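PDB 6HOX: binding domain (Hc) of Paraclostridial Mosquitocidal Protein 1, which probably binds receptors on host nerve cells, steering a botulinum-like neurotoxin that specifically targets Anopheles mosquitoes to the cells it enters. Local coordinates for residues Gly51-Asp56 and Thr62-Ser67; Leu372-Ser377 and Tyr382-Ile387; Leu150-Ser155 and Ile302-Leu307. All coordinates share one frame; numbering follows the deposited sequence.

Contact 1 of 3, residues Gly51-Asp56 and Thr62-Ser67; sequences GVQIVD and TIRLNS
Q53 swings its CG opposite the carbonyl carbon (chi1 -57°), while R64, its partner across the hairpin, sets CG opposite the backbone N (chi1 170°) and runs extended out to NE; the two chains lie side by side on one face of the sheet. OE1 of Q53 comes to 3.3 Å from CD of R64, yet the arginine spends its NE proton elsewhere: NE reaches OD1 of N66 at 2.8 Å, in the guanidinium plane and on a lone pair of the oxygen. N66 in turn donates ND2 to Q53 OE1 at 3.0 Å, the proton arriving from above the glutamine amide, which stands at 90° to that of N66. A water takes the other ND2 proton and donates to G51 O, so N66 is gripped at both ends of its amide and its flip is set. The guanidinium also has a salt bridge to E442 and a cation-pi contact with F218. Further along this face, the CG2 methyls of V55 and T62 meet at 3.6 Å. On the other face V52 CG1 sits 3.9 Å from I63 CG2, and V52, I54 and I63 all pack on I36 of strand 35-38. Two hydrogen-bonded pairs, Q53-R64 and V55-T62, flank the non-hydrogen-bonded pair I54-I63: an antiparallel beta hairpin in the concanavalin-like N-terminal receptor-binding domain of the clostridial neurotoxins.

Contact 2 of 3, residues Leu372-Ser377 and Tyr382-Ile387; sequences LIQLQS and YCQIRI
I373 and Q384 form an antiparallel hydrogen-bonded pair, with I373 N to Q384 O and Q384 N to I373 O both 3.0 Å, and L372 with I385 makes the adjoining non-hydrogen-bonded pair. Where the strand pairing gives out, two buried glutamine side chains take over. Q384 bends at chi2 (82°), which turns its amide toward the 374-376 backbone: OE1 accepts from L375 N at 2.7 Å, and NE2 gives a proton to Q374 OE1 at 3.2 Å; that oxygen lies in the plane of the Q384 amide, whereas NE2 stands above the carbonyl plane of Q374. The two amides are turned 68° apart. Q374 OE1 is held a second time, by Q376 N at 2.9 Å along a lone pair, while Q374 NE2 makes a weak bond to Y382 O. On the L372 face, L372 CG and I385 CG1 run alongside each other 4.1 Å apart; on the I373 face, I373 CD1 rests against CB of R386. Q384 NE2 has a further partner in N434, and C383 shares a backbone bond with W435. Within the C-terminal, trefoil-family domain, this hairpin of strands 369-373 and 384-388 is flanked by strand 333-339 on the first strand and strand 394-398 on the second, with L395 and L396 packing on I373 and I385.

Contact 3 of 3, residues Leu150-Ser155 and Ile302-Leu307; sequences LTFSNS and ILIPYL
One face of the F152 ring carries I304, whose CD1 sits 4.1 Å above the plane, offset toward the rim, with I304 CG1 4.0 Å from F152 CE1. The isoleucine chain crosses the phenylalanine at about a right angle, and its CG2 also reaches CZ, so three of its carbons bear on the ring. At the edge, near the ring plane, P305 CD lies 4.1 Å from CE1. L303 contributes its backbone rather than its side chain: its carbonyl O approaches F152 CE1 obliquely at 3.6 Å. Nearer the root, F152 CB touches I302 CG2 at 4.1 Å. Outside these residues, the ring of F156 stacks with that of F152. F152 gets to this position by holding CG opposite its backbone N (chi1 -170°), which throws the ring out from the first turn of helix 152-155 toward the strand. That helix belongs to the N-terminal, concanavalin-like receptor-binding domain, whereas strand 302-305 belongs to the C-terminal, trefoil-family domain, and the phenylalanine bridges the junction of the two. I304 touches R99 of the N-terminal domain as well. The strand is one arm of a small antiparallel hairpin with strand 295-297: I304 shares a backbone bond with F296, and L303 turns its side chain to T295 and N297. At the start of the helix T151 is the N-cap residue; its OG1 donates to N154 OD1 at 2.8 Å, from above the carbonyl plane, and its carbonyl O receives S155 N at 3.0 Å. Past P305 the chain stays near the C terminus, with L307 N bonded to E446 OE1 and the ring of Y306 meeting R294 in a cation-pi contact.

Overall arrangement
Following the chain from the N terminus, contact 1 comes first and closes a short hairpin whose strands are joined by residues 57-60, in the N-terminal receptor-binding domain. Contact 3 opens next, at 150-155, and closes only at 302-307, joining segments 147 residues apart and bringing that domain against the C-terminal one. Contact 2 follows, closing the hairpin of strands 369-373 and 384-388, with a ten-residue connection. The three run in series; none nests in or crosses another. Contacts 1 and 2 sit on opposite sides of the chain's centre, centres about 32 Å apart; the centre of contact 3 is about 26 Å from that of contact 1 and about 25 Å from that of contact 2. None touches another.

Contact 1 of 3, residues Gly51-Asp56 and Thr62-Ser67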
ATOM      1  N   GLY A  51      -5.024 -25.155  -0.147  1.00 34.10           N
ATOM      2  CA  GLY A  51      -4.318 -24.283  -1.091  1.00 34.20           C
ATOM      3  C   GLY A  51      -4.171 -22.848  -0.598  1.00 31.66           C
ATOM      4  O   GLY A  51      -3.451 -22.075  -1.207  1.00 32.37           O
ATOM      5  N   VAL A  52      -4.889 -22.477   0.471  1.00 30.95           N
ATOM      6  CA  VAL A  52      -4.805 -21.135   1.053  1.00 30.68           C
ATOM      7  C   VAL A  52      -3.487 -21.041   1.834  1.00 33.16           C
ATOM      8  O   VAL A  52      -3.085 -22.000   2.492  1.00 32.31           O
ATOM      9  CB  VAL A  52      -6.010 -20.823   1.959  1.00 30.48           C
ATOM     10  CG1 VAL A  52      -5.911 -19.429   2.573  1.00 31.46           C
ATOM     11  CG2 VAL A  52      -7.341 -20.989   1.237  1.00 30.11           C
ATOM     12  N   GLN A  53      -2.813 -19.887   1.759  1.00 30.04           N
ATOM     13  CA  GLN A  53      -1.579 -19.679   2.509  1.00 30.57           C
ATOM     14  C   GLN A  53      -1.727 -18.497   3.474  1.00 29.66           C
ATOM     15  O   GLN A  53      -2.613 -17.643   3.346  1.00 27.74           O
ATOM     16  CB  GLN A  53      -0.413 -19.450   1.549  1.00 33.31           C
ATOM     17  CG  GLN A  53      -0.223 -20.590   0.557  1.00 33.80           C
ATOM     18  CD  GLN A  53       0.765 -20.257  -0.531  1.00 37.57           C
ATOM     19  OE1 GLN A  53       0.893 -19.120  -0.967  1.00 37.59           O
ATOM     20  NE2 GLN A  53       1.456 -21.277  -1.008  1.00 45.33           N
ATOM     21  N   ILE A  54      -0.846 -18.512   4.472  1.00 28.79           N
ATOM     22  CA  ILE A  54      -0.647 -17.462   5.418  1.00 30.19           C
ATOM     23  C   ILE A  54       0.758 -16.904   5.172  1.00 30.20           C
ATOM     24  O   ILE A  54       1.730 -17.636   5.230  1.00 29.94           O
ATOM     25  CB  ILE A  54      -0.823 -17.986   6.857  1.00 31.17           C
ATOM     26  CG1 ILE A  54      -2.180 -18.672   7.046  1.00 33.09           C
ATOM     27  CG2 ILE A  54      -0.604 -16.874   7.869  1.00 31.93           C
ATOM     28  CD1 ILE A  54      -2.376 -19.290   8.420  1.00 34.42           C
ATOM     29  N   VAL A  55       0.841 -15.612   4.865  1.00 27.28           N
ATOM     30  CA  VAL A  55       2.094 -14.975   4.515  1.00 26.84           C
ATOM     31  C   VAL A  55       2.221 -13.711   5.357  1.00 26.11           C
ATOM     32  O   VAL A  55       1.283 -13.338   6.074  1.00 26.41           O
ATOM     33  CB  VAL A  55       2.176 -14.675   3.004  1.00 28.13           C
ATOM     34  CG1 VAL A  55       2.101 -15.958   2.180  1.00 30.24           C
ATOM     35  CG2 VAL A  55       1.116 -13.681   2.549  1.00 26.90           C
ATOM     36  N   ASP A  56       3.388 -13.070   5.263  1.00 25.45           N
ATOM     37  CA  ASP A  56       3.635 -11.816   5.916  1.00 24.49           C
ATOM     38  C   ASP A  56       2.724 -10.761   5.287  1.00 24.33           C
ATOM     39  O   ASP A  56       2.540 -10.763   4.063  1.00 24.89           O
ATOM     40  CB  ASP A  56       5.121 -11.471   5.832  1.00 26.21           C
ATOM     41  CG  ASP A  56       5.944 -12.452   6.649  1.00 29.62           C
ATOM     42  OD1 ASP A  56       5.706 -12.551   7.880  1.00 32.10           O
ATOM     43  OD2 ASP A  56       6.775 -13.128   6.056  1.00 34.03           O
ATOM     44  N   THR A  62      -1.191 -12.348   6.778  1.00 28.79           N
ATOM     45  CA  THR A  62      -2.328 -12.148   5.913  1.00 30.54           C
ATOM     46  C   THR A  62      -2.599 -13.429   5.119  1.00 28.16           C
ATOM     47  O   THR A  62      -1.717 -14.247   4.896  1.00 25.80           O
ATOM     48  CB  THR A  62      -2.096 -10.937   4.999  1.00 29.66           C
ATOM     49  OG1 THR A  62      -3.323 -10.623   4.338  1.00 35.12           O
ATOM     50  CG2 THR A  62      -0.999 -11.169   3.985  1.00 28.37           C
ATOM     51  N   ILE A  63      -3.846 -13.553   4.674  1.00 27.20           N
ATOM     52  CA  ILE A  63      -4.250 -14.588   3.768  1.00 26.41           C
ATOM     53  C   ILE A  63      -3.693 -14.279   2.380  1.00 25.95           C
ATOM     54  O   ILE A  63      -3.676 -13.123   1.935  1.00 24.22           O
ATOM     55  CB  ILE A  63      -5.785 -14.693   3.739  1.00 27.22           C
ATOM     56  CG1 ILE A  63      -6.331 -15.172   5.085  1.00 29.36           C
ATOM     57  CG2 ILE A  63      -6.217 -15.560   2.567  1.00 27.72           C
ATOM     58  CD1 ILE A  63      -7.773 -14.771   5.347  1.00 31.55           C
ATOM     59  N   ARG A  64      -3.249 -15.343   1.702  1.00 25.60           N
ATOM     60  CA  ARG A  64      -2.873 -15.297   0.312  1.00 25.19           C
ATOM     61  C   ARG A  64      -3.673 -16.360  -0.459  1.00 25.72           C
ATOM     62  O   ARG A  64      -3.659 -17.541  -0.097  1.00 25.19           O
ATOM     63  CB  ARG A  64      -1.369 -15.529   0.154  1.00 25.46           C
ATOM     64  CG  ARG A  64      -0.945 -15.732  -1.295  1.00 27.39           C
ATOM     65  CD  ARG A  64       0.565 -15.853  -1.489  1.00 30.63           C
ATOM     66  NE  ARG A  64       0.916 -16.271  -2.848  1.00 31.13           N
ATOM     67  CZ  ARG A  64       2.071 -16.022  -3.455  1.00 31.83           C
ATOM     68  NH1 ARG A  64       2.993 -15.280  -2.862  1.00 31.92           N
ATOM     69  NH2 ARG A  64       2.304 -16.540  -4.649  1.00 30.78           N
ATOM     70  N   LEU A  65      -4.375 -15.914  -1.505  1.00 24.55           N
ATOM     71  CA  LEU A  65      -5.114 -16.759  -2.435  1.00 24.36           C
ATOM     72  C   LEU A  65      -4.356 -16.845  -3.763  1.00 25.29           C
ATOM     73  O   LEU A  65      -4.052 -15.827  -4.355  1.00 26.52           O
ATOM     74  CB  LEU A  65      -6.488 -16.137  -2.671  1.00 23.48           C
ATOM     75  CG  LEU A  65      -7.417 -16.085  -1.459  1.00 24.71           C
ATOM     76  CD1 LEU A  65      -8.748 -15.433  -1.835  1.00 26.62           C
ATOM     77  CD2 LEU A  65      -7.673 -17.476  -0.907  1.00 24.75           C
ATOM     78  N   ASN A  66      -4.113 -18.071  -4.226  1.00 26.28           N
ATOM     79  CA  ASN A  66      -3.400 -18.404  -5.450  1.00 26.80           C
ATOM     80  C   ASN A  66      -4.412 -18.874  -6.497  1.00 26.23           C
ATOM     81  O   ASN A  66      -5.568 -19.093  -6.184  1.00 25.42           O
ATOM     82  CB  ASN A  66      -2.332 -19.478  -5.193  1.00 28.02           C
ATOM     83  CG  ASN A  66      -1.243 -18.973  -4.271  1.00 30.81           C
ATOM     84  OD1 ASN A  66      -0.828 -17.817  -4.374  1.00 33.43           O
ATOM     85  ND2 ASN A  66      -0.780 -19.817  -3.360  1.00 30.09           N
ATOM     86  N   SER A  67      -3.946 -19.056  -7.736  1.00 27.29           N
ATOM     87  CA  SER A  67      -4.813 -19.420  -8.858  1.00 31.30           C
ATOM     88  C   SER A  67      -4.891 -20.946  -9.015  1.00 33.18           C
ATOM     89  O   SER A  67      -4.590 -21.478 -10.078  1.00 37.77           O
ATOM     90  CB  SER A  67      -4.349 -18.761 -10.122  1.00 29.31           C
ATOM     91  OG  SER A  67      -4.594 -17.366 -10.069  1.00 29.92           O
TER
HETATM   92  O   HOH W   1      -1.775 -22.431  -3.244  1.00 33.61           O

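Contact 2 of 3, residues Leu372-Ser377 and Tyr382-Ile387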
ATOM      1  N   LEU A 372      13.963   9.812  11.417  1.00 24.75           N
ATOM      2  CA  LEU A 372      12.877   9.500  10.516  1.00 25.45           C
ATOM      3  C   LEU A 372      11.570   9.927  11.190  1.00 25.08           C
ATOM      4  O   LEU A 372      11.238   9.478  12.297  1.00 25.49           O
ATOM      5  CB  LEU A 372      12.895   8.006  10.161  1.00 27.12           C
ATOM      6  CG  LEU A 372      13.831   7.619   9.009  1.00 29.35           C
ATOM      7  CD1 LEU A 372      15.282   7.845   9.376  1.00 31.36           C
ATOM      8  CD2 LEU A 372      13.638   6.169   8.583  1.00 32.18           C
ATOM      9  N   ILE A 373      10.845  10.809  10.505  1.00 23.60           N
ATOM     10  CA  ILE A 373       9.663  11.467  11.050  1.00 24.15           C
ATOM     11  C   ILE A 373       8.499  11.324  10.065  1.00 21.87           C
ATOM     12  O   ILE A 373       8.665  10.982   8.893  1.00 22.39           O
ATOM     13  CB  ILE A 373       9.931  12.957  11.355  1.00 24.39           C
ATOM     14  CG1 ILE A 373      10.201  13.736  10.069  1.00 24.38           C
ATOM     15  CG2 ILE A 373      11.053  13.091  12.377  1.00 26.53           C
ATOM     16  CD1 ILE A 373      10.544  15.184  10.268  1.00 24.11           C
ATOM     17  N   GLN A 374       7.315  11.615  10.580  1.00 22.26           N
ATOM     18  CA  GLN A 374       6.118  11.672   9.796  1.00 24.02           C
ATOM     19  C   GLN A 374       5.409  12.967  10.157  1.00 23.79           C
ATOM     20  O   GLN A 374       4.810  13.051  11.202  1.00 26.37           O
ATOM     21  CB  GLN A 374       5.234  10.449  10.038  1.00 23.49           C
ATOM     22  CG  GLN A 374       3.953  10.473   9.219  1.00 23.38           C
ATOM     23  CD  GLN A 374       4.242  10.636   7.754  1.00 24.70           C
ATOM     24  OE1 GLN A 374       4.249  11.752   7.228  1.00 26.20           O
ATOM     25  NE2 GLN A 374       4.514   9.522   7.090  1.00 25.16           N
ATOM     26  N   LEU A 375       5.513  13.958   9.271  1.00 24.80           N
ATOM     27  CA  LEU A 375       4.919  15.270   9.475  1.00 29.60           C
ATOM     28  C   LEU A 375       3.502  15.331   8.898  1.00 30.07           C
ATOM     29  O   LEU A 375       2.807  16.311   9.106  1.00 28.94           O
ATOM     30  CB  LEU A 375       5.810  16.330   8.815  1.00 30.24           C
ATOM     31  CG  LEU A 375       7.183  16.538   9.456  1.00 32.28           C
ATOM     32  CD1 LEU A 375       8.002  17.526   8.643  1.00 34.66           C
ATOM     33  CD2 LEU A 375       7.052  17.031  10.888  1.00 33.72           C
ATOM     34  N   GLN A 376       3.115  14.308   8.132  1.00 32.49           N
ATOM     35  CA  GLN A 376       1.755  14.135   7.622  1.00 34.63           C
ATOM     36  C   GLN A 376       1.046  13.152   8.571  1.00 35.27           C
ATOM     37  O   GLN A 376       1.366  13.102   9.733  1.00 44.77           O
ATOM     38  CB  GLN A 376       1.830  13.697   6.154  1.00 35.61           C
ATOM     39  CG  GLN A 376       2.537  14.697   5.240  1.00 37.62           C
ATOM     40  CD  GLN A 376       1.828  16.031   5.197  1.00 42.57           C
ATOM     41  OE1 GLN A 376       0.611  16.099   5.028  1.00 42.19           O
ATOM     42  NE2 GLN A 376       2.583  17.110   5.359  1.00 42.48           N
ATOM     43  N   SER A 377       0.096  12.360   8.083  1.00 37.29           N
ATOM     44  CA  SER A 377      -0.636  11.400   8.933  1.00 33.76           C
ATOM     45  C   SER A 377       0.026  10.019   8.866  1.00 32.13           C
ATOM     46  O   SER A 377       0.812   9.759   7.965  1.00 30.85           O
ATOM     47  CB  SER A 377      -2.060  11.350   8.512  1.00 33.09           C
ATOM     48  OG  SER A 377      -2.137  11.268   7.097  1.00 32.72           O
ATOM     49  N   TYR A 382       5.184   6.934   2.951  1.00 24.63           N
ATOM     50  CA  TYR A 382       6.481   7.589   2.854  1.00 24.75           C
ATOM     51  C   TYR A 382       6.785   8.229   4.207  1.00 25.09           C
ATOM     52  O   TYR A 382       5.911   8.294   5.073  1.00 26.95           O
ATOM     53  CB  TYR A 382       6.462   8.634   1.740  1.00 24.61           C
ATOM     54  CG  TYR A 382       5.300   9.596   1.799  1.00 27.68           C
ATOM     55  CD1 TYR A 382       5.301  10.689   2.655  1.00 29.00           C
ATOM     56  CD2 TYR A 382       4.180   9.406   1.001  1.00 30.15           C
ATOM     57  CE1 TYR A 382       4.227  11.568   2.709  1.00 29.42           C
ATOM     58  CE2 TYR A 382       3.105  10.282   1.035  1.00 28.55           C
ATOM     59  CZ  TYR A 382       3.120  11.359   1.896  1.00 30.17           C
ATOM     60  OH  TYR A 382       2.048  12.210   1.923  1.00 31.53           O
ATOM     61  N   CYS A 383       8.029   8.689   4.393  1.00 25.24           N
ATOM     62  CA  CYS A 383       8.367   9.488   5.553  1.00 24.04           C
ATOM     63  C   CYS A 383       9.209  10.692   5.127  1.00 21.73           C
ATOM     64  O   CYS A 383       9.568  10.829   3.970  1.00 21.38           O
ATOM     65  CB  CYS A 383       9.100   8.638   6.584  1.00 24.56           C
ATOM     66  SG  CYS A 383      10.750   8.131   6.054  1.00 28.18           S
ATOM     67  N   GLN A 384       9.540  11.539   6.097  1.00 22.92           N
ATOM     68  CA  GLN A 384      10.528  12.579   5.902  1.00 21.99           C
ATOM     69  C   GLN A 384      11.723  12.257   6.800  1.00 24.16           C
ATOM     70  O   GLN A 384      11.620  11.437   7.720  1.00 24.33           O
ATOM     71  CB  GLN A 384       9.938  13.956   6.180  1.00 22.58           C
ATOM     72  CG  GLN A 384       8.650  14.231   5.416  1.00 22.84           C
ATOM     73  CD  GLN A 384       7.465  13.616   6.115  1.00 24.30           C
ATOM     74  OE1 GLN A 384       7.391  13.627   7.343  1.00 25.62           O
ATOM     75  NE2 GLN A 384       6.524  13.081   5.342  1.00 24.91           N
ATOM     76  N   ILE A 385      12.859  12.894   6.506  1.00 25.02           N
ATOM     77  CA  ILE A 385      14.086  12.638   7.225  1.00 24.34           C
ATOM     78  C   ILE A 385      14.681  13.978   7.649  1.00 23.94           C
ATOM     79  O   ILE A 385      14.982  14.817   6.801  1.00 23.02           O
ATOM     80  CB  ILE A 385      15.072  11.795   6.393  1.00 25.96           C
ATOM     81  CG1 ILE A 385      14.476  10.428   6.035  1.00 24.89           C
ATOM     82  CG2 ILE A 385      16.402  11.664   7.126  1.00 25.23           C
ATOM     83  CD1 ILE A 385      15.409   9.533   5.243  1.00 24.50           C
ATOM     84  N   ARG A 386      14.798  14.153   8.972  1.00 23.16           N
ATOM     85  CA  ARG A 386      15.262  15.375   9.572  1.00 24.41           C
ATOM     86  C   ARG A 386      16.741  15.213   9.923  1.00 24.67           C
ATOM     87  O   ARG A 386      17.118  14.263  10.626  1.00 22.02           O
ATOM     88  CB  ARG A 386      14.440  15.737  10.810  1.00 25.05           C
ATOM     89  CG  ARG A 386      14.817  17.081  11.425  1.00 27.70           C
ATOM     90  CD  ARG A 386      13.740  17.684  12.301  1.00 29.02           C
ATOM     91  NE  ARG A 386      14.153  18.928  12.957  1.00 30.87           N
ATOM     92  CZ  ARG A 386      13.376  19.647  13.781  1.00 34.45           C
ATOM     93  NH1 ARG A 386      12.139  19.249  14.050  1.00 28.82           N
ATOM     94  NH2 ARG A 386      13.836  20.771  14.324  1.00 33.55           N
ATOM     95  N   ILE A 387      17.536  16.172   9.431  1.00 24.86           N
ATOM     96  CA  ILE A 387      18.965  16.286   9.666  1.00 27.18           C
ATOM     97  C   ILE A 387      19.163  17.280  10.817  1.00 26.32           C
ATOM     98  O   ILE A 387      18.696  18.425  10.727  1.00 25.14           O
ATOM     99  CB  ILE A 387      19.702  16.793   8.403  1.00 28.85           C
ATOM    100  CG1 ILE A 387      19.361  16.003   7.133  1.00 32.18           C
ATOM    101  CG2 ILE A 387      21.200  16.868   8.651  1.00 29.11           C
ATOM    102  CD1 ILE A 387      19.665  14.539   7.221  1.00 37.31           C
TER

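Contact 3 of 3, residues Leu150-Ser155 and Ile302-Leu307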
ATOM      1  N   LEU A 150      -9.723   3.820 -12.615  1.00 35.91           N
ATOM      2  CA  LEU A 150      -8.419   4.392 -12.337  1.00 34.96           C
ATOM      3  C   LEU A 150      -7.453   3.977 -13.446  1.00 37.92           C
ATOM      4  O   LEU A 150      -7.618   2.916 -14.044  1.00 35.61           O
ATOM      5  CB  LEU A 150      -7.948   3.909 -10.962  1.00 34.87           C
ATOM      6  CG  LEU A 150      -8.806   4.387  -9.792  1.00 35.82           C
ATOM      7  CD1 LEU A 150      -8.813   3.389  -8.660  1.00 40.83           C
ATOM      8  CD2 LEU A 150      -8.320   5.720  -9.286  1.00 38.96           C
ATOM      9  N   THR A 151      -6.470   4.847 -13.712  1.00 40.04           N
ATOM     10  CA  THR A 151      -5.426   4.627 -14.699  1.00 40.41           C
ATOM     11  C   THR A 151      -4.088   4.665 -13.974  1.00 40.49           C
ATOM     12  O   THR A 151      -3.924   5.447 -13.039  1.00 41.71           O
ATOM     13  CB  THR A 151      -5.413   5.705 -15.789  1.00 42.04           C
ATOM     14  OG1 THR A 151      -5.005   6.904 -15.134  1.00 42.94           O
ATOM     15  CG2 THR A 151      -6.752   5.896 -16.472  1.00 42.98           C
ATOM     16  N   PHE A 152      -3.154   3.817 -14.411  1.00 41.98           N
ATOM     17  CA  PHE A 152      -1.874   3.706 -13.747  1.00 42.59           C
ATOM     18  C   PHE A 152      -1.210   5.092 -13.664  1.00 45.77           C
ATOM     19  O   PHE A 152      -0.836   5.528 -12.577  1.00 46.58           O
ATOM     20  CB  PHE A 152      -0.999   2.666 -14.440  1.00 41.30           C
ATOM     21  CG  PHE A 152       0.247   2.334 -13.662  1.00 42.53           C
ATOM     22  CD1 PHE A 152       1.401   3.081 -13.828  1.00 40.68           C
ATOM     23  CD2 PHE A 152       0.260   1.294 -12.742  1.00 41.57           C
ATOM     24  CE1 PHE A 152       2.547   2.773 -13.108  1.00 41.24           C
ATOM     25  CE2 PHE A 152       1.402   0.998 -12.016  1.00 39.80           C
ATOM     26  CZ  PHE A 152       2.549   1.734 -12.206  1.00 40.03           C
ATOM     27  N   SER A 153      -1.130   5.790 -14.804  1.00 48.86           N
ATOM     28  CA  SER A 153      -0.412   7.075 -14.945  1.00 48.99           C
ATOM     29  C   SER A 153      -0.839   8.085 -13.875  1.00 49.99           C
ATOM     30  O   SER A 153      -0.002   8.770 -13.305  1.00 53.26           O
ATOM     31  CB  SER A 153      -0.622   7.663 -16.314  1.00 53.85           C
ATOM     32  OG  SER A 153      -0.306   6.722 -17.324  1.00 58.59           O
ATOM     33  N   ASN A 154      -2.148   8.174 -13.623  1.00 50.22           N
ATOM     34  CA  ASN A 154      -2.732   9.251 -12.834  1.00 51.28           C
ATOM     35  C   ASN A 154      -2.920   8.842 -11.363  1.00 46.99           C
ATOM     36  O   ASN A 154      -2.921   9.702 -10.494  1.00 47.61           O
ATOM     37  CB  ASN A 154      -4.048   9.711 -13.465  1.00 55.12           C
ATOM     38  CG  ASN A 154      -3.888  10.055 -14.932  1.00 63.04           C
ATOM     39  OD1 ASN A 154      -4.629   9.558 -15.779  1.00 64.84           O
ATOM     40  ND2 ASN A 154      -2.910  10.895 -15.247  1.00 59.71           N
ATOM     41  N   SER A 155      -3.075   7.540 -11.087  1.00 42.49           N
ATOM     42  CA  SER A 155      -3.479   7.061  -9.742  1.00 42.62           C
ATOM     43  C   SER A 155      -2.501   6.027  -9.171  1.00 38.65           C
ATOM     44  O   SER A 155      -2.787   5.482  -8.104  1.00 37.02           O
ATOM     45  CB  SER A 155      -4.880   6.470  -9.768  1.00 45.22           C
ATOM     46  OG  SER A 155      -5.871   7.493  -9.736  1.00 52.62           O
ATOM     47  N   ILE A 302       1.267   2.485 -21.266  1.00 60.45           N
ATOM     48  CA  ILE A 302       1.521   2.440 -19.791  1.00 52.98           C
ATOM     49  C   ILE A 302       3.031   2.341 -19.526  1.00 49.98           C
ATOM     50  O   ILE A 302       3.654   1.307 -19.818  1.00 43.15           O
ATOM     51  CB  ILE A 302       0.792   1.262 -19.110  1.00 52.09           C
ATOM     52  CG1 ILE A 302      -0.721   1.300 -19.326  1.00 52.29           C
ATOM     53  CG2 ILE A 302       1.128   1.191 -17.626  1.00 53.29           C
ATOM     54  CD1 ILE A 302      -1.431   0.063 -18.820  1.00 51.12           C
ATOM     55  N   LEU A 303       3.579   3.402 -18.923  1.00 45.99           N
ATOM     56  CA  LEU A 303       4.946   3.464 -18.432  1.00 43.78           C
ATOM     57  C   LEU A 303       4.970   3.136 -16.932  1.00 39.77           C
ATOM     58  O   LEU A 303       4.254   3.725 -16.159  1.00 38.26           O
ATOM     59  CB  LEU A 303       5.497   4.874 -18.671  1.00 48.95           C
ATOM     60  CG  LEU A 303       6.195   5.099 -20.011  1.00 51.63           C
ATOM     61  CD1 LEU A 303       5.209   4.994 -21.165  1.00 57.19           C
ATOM     62  CD2 LEU A 303       6.879   6.455 -20.026  1.00 54.11           C
ATOM     63  N   ILE A 304       5.850   2.218 -16.534  1.00 37.91           N
ATOM     64  CA  ILE A 304       6.007   1.835 -15.148  1.00 35.37           C
ATOM     65  C   ILE A 304       7.420   2.204 -14.705  1.00 33.73           C
ATOM     66  O   ILE A 304       8.382   1.942 -15.428  1.00 31.39           O
ATOM     67  CB  ILE A 304       5.702   0.334 -14.978  1.00 36.80           C
ATOM     68  CG1 ILE A 304       4.296   0.019 -15.499  1.00 38.92           C
ATOM     69  CG2 ILE A 304       5.915  -0.120 -13.532  1.00 35.27           C
ATOM     70  CD1 ILE A 304       3.669  -1.207 -14.907  1.00 41.09           C
ATOM     71  N   PRO A 305       7.593   2.821 -13.509  1.00 30.73           N
ATOM     72  CA  PRO A 305       8.925   3.136 -12.998  1.00 29.57           C
ATOM     73  C   PRO A 305       9.611   1.861 -12.518  1.00 28.12           C
ATOM     74  O   PRO A 305       8.963   0.984 -11.930  1.00 30.93           O
ATOM     75  CB  PRO A 305       8.657   4.062 -11.808  1.00 30.88           C
ATOM     76  CG  PRO A 305       7.310   3.572 -11.306  1.00 32.78           C
ATOM     77  CD  PRO A 305       6.539   3.233 -12.570  1.00 31.69           C
ATOM     78  N   TYR A 306      10.910   1.776 -12.771  1.00 26.90           N
ATOM     79  CA  TYR A 306      11.736   0.774 -12.148  1.00 29.49           C
ATOM     80  C   TYR A 306      11.882   1.116 -10.660  1.00 28.05           C
ATOM     81  O   TYR A 306      12.093   2.276 -10.318  1.00 26.30           O
ATOM     82  CB  TYR A 306      13.125   0.723 -12.796  1.00 32.52           C
ATOM     83  CG  TYR A 306      13.193  -0.029 -14.096  1.00 33.33           C
ATOM     84  CD1 TYR A 306      13.367  -1.398 -14.113  1.00 33.93           C
ATOM     85  CD2 TYR A 306      13.094   0.637 -15.311  1.00 34.50           C
ATOM     86  CE1 TYR A 306      13.418  -2.097 -15.308  1.00 38.57           C
ATOM     87  CE2 TYR A 306      13.160  -0.042 -16.514  1.00 35.32           C
ATOM     88  CZ  TYR A 306      13.320  -1.415 -16.512  1.00 37.19           C
ATOM     89  OH  TYR A 306      13.358  -2.103 -17.690  1.00 43.17           O
ATOM     90  N   LEU A 307      11.806   0.096  -9.798  1.00 27.01           N
ATOM     91  CA  LEU A 307      12.063   0.253  -8.361  1.00 27.52           C
ATOM     92  C   LEU A 307      13.339  -0.481  -7.944  1.00 28.16           C
ATOM     93  O   LEU A 307      13.971  -0.076  -6.972  1.00 29.10           O
ATOM     94  CB  LEU A 307      10.891  -0.306  -7.544  1.00 27.67           C
ATOM     95  CG  LEU A 307       9.509   0.269  -7.848  1.00 25.99           C
ATOM     96  CD1 LEU A 307       8.474  -0.377  -6.956  1.00 26.19           C
ATOM     97  CD2 LEU A 307       9.482   1.771  -7.691  1.00 28.48           C
TER